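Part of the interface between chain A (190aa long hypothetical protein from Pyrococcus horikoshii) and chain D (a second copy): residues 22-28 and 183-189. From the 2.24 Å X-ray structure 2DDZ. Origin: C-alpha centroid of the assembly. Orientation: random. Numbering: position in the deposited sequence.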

# COMPACT_ATOMS: atom_id res chain seq x y z
N ARG A 22 1.13 19.39 11.01
CA ARG A 22 -0.09 18.89 10.39
C ARG A 22 -0.08 18.84 8.86
O ARG A 22 0.67 19.57 8.21
CB ARG A 22 -1.28 19.72 10.89
CG ARG A 22 -1.48 19.61 12.38
CD ARG A 22 -2.68 20.42 12.85
NE ARG A 22 -2.96 20.18 14.26
CZ ARG A 22 -4.18 20.02 14.76
NH1 ARG A 22 -5.24 20.08 13.96
NH2 ARG A 22 -4.35 19.80 16.06
N SER A 23 -0.93 17.99 8.28
CA SER A 23 -0.96 17.86 6.83
C SER A 23 -1.40 19.13 6.11
O SER A 23 -2.28 19.85 6.57
CB SER A 23 -1.88 16.70 6.42
OG SER A 23 -3.24 16.99 6.67
N HIS A 24 -0.76 19.38 4.97
CA HIS A 24 -1.02 20.53 4.12
C HIS A 24 -0.72 21.87 4.77
O HIS A 24 -1.24 22.90 4.34
CB HIS A 24 -2.47 20.55 3.64
CG HIS A 24 -2.78 19.53 2.59
ND1 HIS A 24 -3.39 18.33 2.89
CD2 HIS A 24 -2.65 19.56 1.24
CE1 HIS A 24 -3.63 17.67 1.77
NE2 HIS A 24 -3.19 18.40 0.76
N TRP A 25 0.13 21.87 5.79
CA TRP A 25 0.47 23.12 6.45
C TRP A 25 1.05 24.15 5.47
O TRP A 25 0.62 25.30 5.44
CB TRP A 25 1.47 22.87 7.58
CG TRP A 25 1.92 24.14 8.28
CD1 TRP A 25 1.19 24.90 9.14
CD2 TRP A 25 3.21 24.78 8.16
NE1 TRP A 25 1.93 25.98 9.56
CE2 TRP A 25 3.17 25.93 8.99
CE3 TRP A 25 4.38 24.49 7.45
CZ2 TRP A 25 4.27 26.79 9.12
CZ3 TRP A 25 5.47 25.35 7.58
CH2 TRP A 25 5.41 26.49 8.41
N ALA A 26 2.02 23.72 4.65
CA ALA A 26 2.66 24.62 3.70
C ALA A 26 1.74 25.09 2.57
O ALA A 26 1.88 26.22 2.08
CB ALA A 26 3.92 23.95 3.11
N TYR A 27 0.83 24.23 2.14
CA TYR A 27 -0.07 24.61 1.07
C TYR A 27 -1.13 25.60 1.58
O TYR A 27 -1.51 26.53 0.87
CB TYR A 27 -0.76 23.39 0.47
CG TYR A 27 -1.74 23.74 -0.62
CD1 TYR A 27 -1.33 24.52 -1.71
CD2 TYR A 27 -3.06 23.32 -0.57
CE1 TYR A 27 -2.20 24.87 -2.72
CE2 TYR A 27 -3.96 23.67 -1.58
CZ TYR A 27 -3.53 24.45 -2.65
OH TYR A 27 -4.40 24.81 -3.65
N ARG A 28 -1.58 25.39 2.81
CA ARG A 28 -2.59 26.24 3.41
C ARG A 28 -2.09 27.64 3.75
O ARG A 28 -2.78 28.62 3.49
CB ARG A 28 -3.13 25.61 4.69
CG ARG A 28 -4.19 24.58 4.46
CD ARG A 28 -4.76 24.05 5.77
NE ARG A 28 -3.92 23.05 6.45
CZ ARG A 28 -3.14 23.30 7.51
NH1 ARG A 28 -2.42 22.32 8.05
NH2 ARG A 28 -3.08 24.52 8.03
N SER D 183 -4.92 15.94 -6.91
CA SER D 183 -4.70 14.98 -5.84
C SER D 183 -3.89 15.58 -4.67
O SER D 183 -3.80 14.98 -3.61
CB SER D 183 -3.96 13.75 -6.38
OG SER D 183 -2.57 13.98 -6.45
N LEU D 184 -3.32 16.77 -4.89
CA LEU D 184 -2.50 17.43 -3.88
C LEU D 184 -3.14 18.64 -3.20
O LEU D 184 -2.58 19.18 -2.24
CB LEU D 184 -1.17 17.87 -4.49
CG LEU D 184 -0.32 16.82 -5.20
CD1 LEU D 184 0.75 17.52 -6.04
CD2 LEU D 184 0.30 15.87 -4.18
N LYS D 185 -4.30 19.08 -3.67
CA LYS D 185 -4.97 20.26 -3.11
C LYS D 185 -6.16 19.96 -2.18
O LYS D 185 -6.82 20.89 -1.68
CB LYS D 185 -5.48 21.14 -4.25
CG LYS D 185 -6.61 20.47 -5.02
CD LYS D 185 -7.18 21.32 -6.15
CE LYS D 185 -8.43 20.64 -6.72
NZ LYS D 185 -9.14 21.46 -7.74
N VAL D 186 -6.45 18.69 -1.96
CA VAL D 186 -7.59 18.33 -1.12
C VAL D 186 -7.19 17.75 0.23
O VAL D 186 -6.24 16.99 0.34
CB VAL D 186 -8.48 17.29 -1.82
CG1 VAL D 186 -9.19 17.93 -3.00
CG2 VAL D 186 -7.62 16.07 -2.27
N ARG D 187 -7.94 18.11 1.27
CA ARG D 187 -7.64 17.57 2.59
C ARG D 187 -8.34 16.22 2.70
O ARG D 187 -9.34 15.97 2.02
CB ARG D 187 -8.13 18.53 3.69
CG ARG D 187 -9.63 18.58 3.89
CD ARG D 187 -10.01 19.47 5.08
NE ARG D 187 -11.46 19.51 5.32
CZ ARG D 187 -12.17 18.51 5.84
NH1 ARG D 187 -11.59 17.38 6.20
NH2 ARG D 187 -13.48 18.65 6.00
N TRP D 188 -7.81 15.32 3.51
CA TRP D 188 -8.44 14.02 3.68
C TRP D 188 -9.68 14.26 4.54
O TRP D 188 -9.79 15.30 5.19
CB TRP D 188 -7.49 13.03 4.37
CG TRP D 188 -7.04 13.45 5.75
CD1 TRP D 188 -6.03 14.32 6.05
CD2 TRP D 188 -7.60 13.04 7.00
NE1 TRP D 188 -5.93 14.47 7.41
CE2 TRP D 188 -6.88 13.69 8.02
CE3 TRP D 188 -8.64 12.17 7.36
CZ2 TRP D 188 -7.16 13.51 9.38
CZ3 TRP D 188 -8.92 11.98 8.71
CH2 TRP D 188 -8.18 12.65 9.71
N VAL D 189 -10.62 13.33 4.53
CA VAL D 189 -11.83 13.51 5.32
C VAL D 189 -11.99 12.35 6.27
O VAL D 189 -11.50 11.25 6.03
CB VAL D 189 -13.09 13.59 4.41
CG1 VAL D 189 -12.95 14.74 3.42
CG2 VAL D 189 -13.31 12.27 3.67
O HOH W 1 -4.02 16.51 -1.18

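Residues 183-189 of chain D pass the start of a helix in chain A, and the contact is small, burying 253 Å² over both sides. On chain A, a type II turn from Arg A22 to Trp A25 places His A24 at the N-cap position. The turn is closed by a weak bond from Trp A25 N to Arg A22 O (3.4 Å), and the first helical bond runs from Arg A28 N to His A24 O (2.9 Å). Arg A28 also folds back, its NH1 donating to Ser A23 O at 2.9 Å, which ties the helix to the loop before it. Ser A23, His A24 and Tyr A27 all direct their CA-to-CB bonds toward chain D.

At the beginning of the chain D segment, Ser D183 makes no direct contact, but its carbonyl takes part through water 1, which donates to Ser D183 O at 2.9 Å. Leu D184 likewise contributes mainly through its backbone. His A24 NE2 donates to Leu D184 O at 3.2 Å, a weak hydrogen bond with an N-H...O angle of 134°, although the oxygen lies near the plane of the imidazole, at its edge.

Lys D185 meets the aromatic side chain of Tyr A27, with CB 3.9 Å from Tyr A27 OH. This is a packing contact made by the aliphatic base of the lysine; the extended remainder of the side chain leads away, and the CA atoms of the two residues lie 7.8 Å apart.

The CA-to-CB bond of Val D186 points away from the chain A stretch, and the residue offers its carbonyl instead. His A24 CE1 approaches Val D186 O to 3.1 Å, whereas NE2, 3.4 Å from the same oxygen, is too poorly angled for a direct hydrogen bond. Water 1 makes the connection: it donates to Val D186 O at 2.7 Å and is hydrogen-bonded to His A24 NE2 at 2.8 Å. One imidazole nitrogen is thus linked to three carbonyl oxygens of the chain D backbone, weakly and directly to Leu D184 O and through water 1 to Ser D183 O and Val D186 O.

Arg D187 passes close to the histidine with its main chain, CA lying 4.1 Å from His A24 CE1, while its guanidinium end leads away. Trp D188 then brings its indole nearer to chain A, so that NE1 lies 3.8 Å from Ser A23 OG, which sits at the ring edge. Both atoms are hydrogen-bonded elsewhere in the structure. Val D189 lies beyond reach of the chain A stretch.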